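Local structure of putative type VI secretion protein (Escherichia coli, 6SKI) at residues Tyr99-Trp104 with Asp415-Cys420; Arg350-Ala355 with Thr379-Ile384. The protein is a phospholipase effector toxin that is loaded onto the VgrG spike of the type VI secretion system, probably for delivery into target cells. All coordinates share one frame; numbering follows the deposited sequence.

Interaction 1 (Tyr99-Trp104 with Asp415-Cys420); sequences YSNIHW and DWANVC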
loop_
_atom_site.group_PDB
_atom_site.type_symbol
_atom_site.label_atom_id
_atom_site.label_comp_id
_atom_site.label_asym_id
_atom_site.label_seq_id
_atom_site.Cartn_x
_atom_site.Cartn_y
_atom_site.Cartn_z
ATOM N N TYR A 99 0.976 4.536 11.581
ATOM C CA TYR A 99 -0.099 3.721 11.036
ATOM C C TYR A 99 -0.718 4.410 9.830
ATOM O O TYR A 99 -1.015 5.606 9.862
ATOM C CB TYR A 99 -1.155 3.478 12.109
ATOM C CG TYR A 99 -0.695 2.555 13.205
ATOM C CD1 TYR A 99 -0.107 1.338 12.908
ATOM C CD2 TYR A 99 -0.838 2.906 14.537
ATOM C CE1 TYR A 99 0.318 0.491 13.905
ATOM C CE2 TYR A 99 -0.415 2.067 15.543
ATOM C CZ TYR A 99 0.162 0.859 15.221
ATOM O OH TYR A 99 0.587 0.015 16.221
ATOM N N SER A 100 -0.908 3.650 8.758
ATOM C CA SER A 100 -1.500 4.191 7.543
ATOM C C SER A 100 -3.016 4.160 7.675
ATOM O O SER A 100 -3.568 3.759 8.702
ATOM C CB SER A 100 -1.024 3.413 6.323
ATOM O OG SER A 100 -0.914 2.034 6.613
ATOM N N ASN A 101 -3.714 4.567 6.623
ATOM C CA ASN A 101 -5.164 4.499 6.612
ATOM C C ASN A 101 -5.664 3.102 6.294
ATOM O O ASN A 101 -6.821 2.791 6.588
ATOM C CB ASN A 101 -5.730 5.490 5.594
ATOM C CG ASN A 101 -5.888 6.877 6.163
ATOM O OD1 ASN A 101 -5.823 7.073 7.373
ATOM N ND2 ASN A 101 -6.086 7.853 5.292
ATOM N N ILE A 102 -4.811 2.251 5.725
ATOM C CA ILE A 102 -5.169 0.852 5.535
ATOM C C ILE A 102 -5.199 0.134 6.874
ATOM O O ILE A 102 -6.051 -0.728 7.113
ATOM C CB ILE A 102 -4.197 0.188 4.545
ATOM C CG1 ILE A 102 -4.295 0.868 3.182
ATOM C CG2 ILE A 102 -4.484 -1.292 4.421
ATOM C CD1 ILE A 102 -5.671 0.811 2.587
ATOM N N HIS A 103 -4.289 0.495 7.779
ATOM C CA HIS A 103 -4.336 -0.030 9.138
ATOM C C HIS A 103 -5.658 0.310 9.814
ATOM O O HIS A 103 -6.295 -0.548 10.433
ATOM C CB HIS A 103 -3.167 0.529 9.946
ATOM C CG HIS A 103 -3.150 0.080 11.372
ATOM N ND1 HIS A 103 -3.708 0.821 12.390
ATOM C CD2 HIS A 103 -2.627 -1.025 11.954
ATOM C CE1 HIS A 103 -3.544 0.185 13.535
ATOM N NE2 HIS A 103 -2.888 -0.936 13.299
ATOM N N TRP A 104 -6.091 1.563 9.695
ATOM C CA TRP A 104 -7.314 1.993 10.360
ATOM C C TRP A 104 -8.544 1.397 9.694
ATOM O O TRP A 104 -9.524 1.074 10.370
ATOM C CB TRP A 104 -7.386 3.515 10.372
ATOM C CG TRP A 104 -6.299 4.138 11.170
ATOM C CD1 TRP A 104 -5.369 5.024 10.730
ATOM C CD2 TRP A 104 -6.020 3.919 12.556
ATOM N NE1 TRP A 104 -4.524 5.371 11.750
ATOM C CE2 TRP A 104 -4.904 4.705 12.885
ATOM C CE3 TRP A 104 -6.608 3.134 13.550
ATOM C CZ2 TRP A 104 -4.363 4.732 14.164
ATOM C CZ3 TRP A 104 -6.070 3.160 14.816
ATOM C CH2 TRP A 104 -4.958 3.953 15.113
ATOM N N ASP A 415 -3.272 15.147 10.912
ATOM C CA ASP A 415 -4.707 14.969 11.075
ATOM C C ASP A 415 -5.482 14.973 9.765
ATOM O O ASP A 415 -6.705 14.812 9.795
ATOM C CB ASP A 415 -5.265 16.061 11.989
ATOM C CG ASP A 415 -4.704 15.992 13.386
ATOM O OD1 ASP A 415 -4.977 15.000 14.090
ATOM O OD2 ASP A 415 -3.986 16.931 13.782
ATOM N N TRP A 416 -4.827 15.153 8.623
ATOM C CA TRP A 416 -5.545 15.169 7.357
ATOM C C TRP A 416 -5.722 13.774 6.775
ATOM O O TRP A 416 -6.635 13.553 5.965
ATOM C CB TRP A 416 -4.821 16.071 6.353
ATOM C CG TRP A 416 -5.577 16.258 5.086
ATOM C CD1 TRP A 416 -5.284 15.724 3.871
ATOM C CD2 TRP A 416 -6.771 17.024 4.912
ATOM N NE1 TRP A 416 -6.217 16.115 2.944
ATOM C CE2 TRP A 416 -7.143 16.914 3.561
ATOM C CE3 TRP A 416 -7.561 17.794 5.768
ATOM C CZ2 TRP A 416 -8.268 17.545 3.045
ATOM C CZ3 TRP A 416 -8.676 18.418 5.255
ATOM C CH2 TRP A 416 -9.020 18.291 3.908
ATOM N N ALA A 417 -4.924 12.812 7.222
ATOM C CA ALA A 417 -5.144 11.434 6.837
ATOM C C ALA A 417 -6.355 10.841 7.530
ATOM O O ALA A 417 -6.939 9.890 7.011
ATOM C CB ALA A 417 -3.906 10.591 7.145
ATOM N N ASN A 418 -6.793 11.430 8.643
ATOM C CA ASN A 418 -8.064 11.032 9.234
ATOM C C ASN A 418 -9.230 11.513 8.381
ATOM O O ASN A 418 -10.237 10.811 8.237
ATOM C CB ASN A 418 -8.167 11.580 10.652
ATOM C CG ASN A 418 -7.117 11.006 11.572
ATOM O OD1 ASN A 418 -6.619 9.905 11.349
ATOM N ND2 ASN A 418 -6.767 11.752 12.608
ATOM N N VAL A 419 -9.102 12.701 7.790
ATOM C CA VAL A 419 -10.111 13.178 6.851
ATOM C C VAL A 419 -10.165 12.271 5.631
ATOM O O VAL A 419 -11.247 11.894 5.164
ATOM C CB VAL A 419 -9.819 14.636 6.456
ATOM C CG1 VAL A 419 -10.825 15.125 5.436
ATOM C CG2 VAL A 419 -9.812 15.528 7.680
ATOM N N CYS A 420 -8.999 11.900 5.100
ATOM C CA CYS A 420 -8.979 10.993 3.957
ATOM C C CYS A 420 -9.543 9.625 4.324
ATOM O O CYS A 420 -10.227 8.991 3.510
ATOM C CB CYS A 420 -7.555 10.871 3.431
ATOM S SG CYS A 420 -6.904 12.434 2.826
#
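N101, in the first turn of helix 101-108, reaches across to the first turn of helix 416-431 and gives its amide N-H to a main-chain carbonyl: ND2 of N101 lies 2.8 Å from O of A417. The bond is bent, 144° at the hydrogen, and meets the carbonyl at 133°, with the donor tilted a little from the carbonyl plane and the oxygen near the plane of the N101 amide. OD1 of N101 comes within 3.1 Å of O of A417, but both are acceptors, and the link rests on ND2. CG of N101 stands anti to its own carbonyl carbon (chi1 -85°), which aims the amide at the facing helix. The amide end faces the methyl CB of A417, 4.0 Å from ND2 of N101, and the methylene CB of C420, 3.8 Å from the same nitrogen. This tight part is buried and small. W104 is directed at the other segment and the end of N418 leans that way, yet they do not meet: NE1 of W104 is 5.0 Å from OD1 of N418. At the partly exposed margin, Y99 and H103 take no part and pack on each other, CE1 of H103 lying over the face of the Y99 ring. N101 ND2 has a second, weak hydrogen bond to O of I313, and the N101 backbone pairs with G314, in the loop after strand 303-306, the last parallel strand of this α/β-hydrolase-clan protein; such enzymes usually carry the catalytic histidine in that loop. C420 and W416 rest on L306 of the strand, and V419 packs against helix 452-466.

Interaction 2 (Arg350-Ala355 with Thr379-Ile384); sequences RVYRKA and TKIRSI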
loop_
_atom_site.group_PDB
_atom_site.type_symbol
_atom_site.label_atom_id
_atom_site.label_comp_id
_atom_site.label_asym_id
_atom_site.label_seq_id
_atom_site.Cartn_x
_atom_site.Cartn_y
_atom_site.Cartn_z
ATOM N N ARG A 350 27.337 33.047 -7.816
ATOM C CA ARG A 350 26.400 32.430 -8.748
ATOM C C ARG A 350 25.440 31.495 -8.027
ATOM O O ARG A 350 24.246 31.450 -8.347
ATOM C CB ARG A 350 27.160 31.670 -9.833
ATOM C CG ARG A 350 26.266 31.044 -10.887
ATOM C CD ARG A 350 27.010 30.005 -11.707
ATOM N NE ARG A 350 27.662 29.001 -10.871
ATOM C CZ ARG A 350 27.062 27.903 -10.421
ATOM N NH1 ARG A 350 25.792 27.668 -10.722
ATOM N NH2 ARG A 350 27.729 27.040 -9.668
ATOM N N VAL A 351 25.941 30.740 -7.048
ATOM C CA VAL A 351 25.090 29.790 -6.341
ATOM C C VAL A 351 24.033 30.522 -5.524
ATOM O O VAL A 351 22.883 30.078 -5.435
ATOM C CB VAL A 351 25.941 28.840 -5.476
ATOM C CG1 VAL A 351 26.911 28.071 -6.350
ATOM C CG2 VAL A 351 26.687 29.594 -4.400
ATOM N N TYR A 352 24.393 31.663 -4.929
ATOM C CA TYR A 352 23.405 32.441 -4.191
ATOM C C TYR A 352 22.342 33.007 -5.117
ATOM O O TYR A 352 21.157 33.026 -4.771
ATOM C CB TYR A 352 24.074 33.572 -3.417
ATOM C CG TYR A 352 23.095 34.336 -2.559
ATOM C CD1 TYR A 352 22.645 33.814 -1.359
ATOM C CD2 TYR A 352 22.599 35.566 -2.963
ATOM C CE1 TYR A 352 21.746 34.501 -0.577
ATOM C CE2 TYR A 352 21.696 36.260 -2.187
ATOM C CZ TYR A 352 21.275 35.722 -0.994
ATOM O OH TYR A 352 20.373 36.402 -0.209
ATOM N N ARG A 353 22.744 33.482 -6.294
ATOM C CA ARG A 353 21.774 34.018 -7.238
ATOM C C ARG A 353 20.833 32.926 -7.724
ATOM O O ARG A 353 19.624 33.150 -7.854
ATOM C CB ARG A 353 22.507 34.670 -8.408
ATOM C CG ARG A 353 23.146 35.997 -8.055
ATOM C CD ARG A 353 23.738 36.671 -9.276
ATOM N NE ARG A 353 24.934 37.432 -8.928
ATOM C CZ ARG A 353 26.174 37.002 -9.126
ATOM N NH1 ARG A 353 26.383 35.813 -9.672
ATOM N NH2 ARG A 353 27.205 37.758 -8.779
ATOM N N LYS A 354 21.367 31.727 -7.957
ATOM C CA LYS A 354 20.527 30.608 -8.362
ATOM C C LYS A 354 19.557 30.224 -7.254
ATOM O O LYS A 354 18.370 29.986 -7.508
ATOM C CB LYS A 354 21.402 29.418 -8.750
ATOM C CG LYS A 354 20.627 28.175 -9.135
ATOM C CD LYS A 354 19.735 28.435 -10.331
ATOM C CE LYS A 354 19.264 27.133 -10.952
ATOM N NZ LYS A 354 20.369 26.143 -11.051
ATOM N N ALA A 355 20.043 30.164 -6.014
ATOM C CA ALA A 355 19.175 29.802 -4.900
ATOM C C ALA A 355 18.088 30.845 -4.683
ATOM O O ALA A 355 16.944 30.498 -4.377
ATOM C CB ALA A 355 20.002 29.613 -3.631
ATOM N N THR A 379 17.071 31.202 1.853
ATOM C CA THR A 379 18.237 30.690 1.146
ATOM C C THR A 379 19.369 30.554 2.152
ATOM O O THR A 379 19.760 31.536 2.790
ATOM C CB THR A 379 18.659 31.596 -0.010
ATOM O OG1 THR A 379 19.525 32.622 0.485
ATOM C CG2 THR A 379 17.461 32.222 -0.675
ATOM N N LYS A 380 19.884 29.342 2.292
ATOM C CA LYS A 380 20.934 29.041 3.249
ATOM C C LYS A 380 22.270 28.969 2.530
ATOM O O LYS A 380 22.378 28.356 1.458
ATOM C CB LYS A 380 20.647 27.732 3.982
ATOM C CG LYS A 380 19.467 27.827 4.922
ATOM C CD LYS A 380 19.908 27.922 6.361
ATOM C CE LYS A 380 18.722 28.110 7.280
ATOM N NZ LYS A 380 18.979 29.151 8.308
ATOM N N ILE A 381 23.276 29.607 3.123
ATOM C CA ILE A 381 24.613 29.718 2.559
ATOM C C ILE A 381 25.581 28.957 3.451
ATOM O O ILE A 381 25.542 29.088 4.679
ATOM C CB ILE A 381 25.050 31.186 2.423
ATOM C CG1 ILE A 381 23.973 32.008 1.725
ATOM C CG2 ILE A 381 26.354 31.279 1.659
ATOM C CD1 ILE A 381 24.301 33.475 1.658
ATOM N N ARG A 382 26.441 28.162 2.830
ATOM C CA ARG A 382 27.554 27.496 3.483
ATOM C C ARG A 382 28.841 28.056 2.899
ATOM O O ARG A 382 28.954 28.203 1.682
ATOM C CB ARG A 382 27.485 25.987 3.260
ATOM C CG ARG A 382 28.482 25.180 4.049
ATOM C CD ARG A 382 28.112 23.716 4.006
ATOM N NE ARG A 382 29.224 22.849 4.376
ATOM C CZ ARG A 382 30.039 22.277 3.500
ATOM N NH1 ARG A 382 29.870 22.486 2.204
ATOM N NH2 ARG A 382 31.025 21.497 3.918
ATOM N N SER A 383 29.795 28.394 3.757
ATOM C CA SER A 383 31.109 28.836 3.311
ATOM C C SER A 383 32.169 28.076 4.089
ATOM O O SER A 383 32.224 28.168 5.319
ATOM C CB SER A 383 31.278 30.343 3.497
ATOM O OG SER A 383 30.805 30.755 4.766
ATOM N N ILE A 384 33.003 27.325 3.378
ATOM C CA ILE A 384 34.145 26.658 3.985
ATOM C C ILE A 384 35.410 27.134 3.284
ATOM O O ILE A 384 35.363 27.751 2.224
ATOM C CB ILE A 384 34.029 25.123 3.938
ATOM C CG1 ILE A 384 33.817 24.641 2.505
ATOM C CG2 ILE A 384 32.901 24.647 4.828
ATOM C CD1 ILE A 384 34.176 23.191 2.303
#
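Y352 meets I381 and T379 through ring atoms CD1 and CE1, both approached at a slant. With CG anti to the backbone N (chi1 -176°), the Y352 ring swings from the helix toward strand 379-384, although its CB does not head there. I381 keeps an extended outer branch, chi2 176°, and this carries its δ-methyl to the tyrosine: CD1 of I381 sits 3.5 Å from CD1 of Y352, an apolar contact. The T379 and Y352 side chains run nearly perpendicular to each other. OG1 of T379, placed between its own backbone N and carbonyl carbon, lies 3.1 Å from CE1 of Y352, without a hydrogen bond. Helix 350-362 joins the two outer, mutually parallel strands of an antiparallel three-stranded sheet, with strand 398-409 inserted between them: a split β-α-β unit. The helix segment runs nearly antiparallel to strand 379-384, 163° between axes that come within 9.0 Å. At the far end of the helix segment A355 points toward the strand, its CB 4.3 Å from CB of T379, while CG2 of T379 lies 4.1 Å from O of A355. K380 and R382 leave by the other face of the sheet, to helix 72-85, where R382 forms a salt bridge with E84. On the helix side V351 packs on V401 and A403 of the middle strand.

How the interactions relate
From the N terminus, the chain passes through helix 72-85 and then reaches 99-104, the first half of interaction 1, which waits 310 residues for its partner at 415-420. Within that span lie most of the central mixed sheet and the whole of interaction 2, which closes a short loop of 23 residues, 356-378; the two loops therefore nest and do not cross. Interaction 1 ties two helices together near the centre of the folded chain, whereas interaction 2 fixes a helix to an outer strand, within this chain, of the separate antiparallel sheet. Their centres are 39 Å apart and they do not touch, but helix 72-85, just ahead of 99-104 in sequence, links the two regions by lying on the antiparallel sheet.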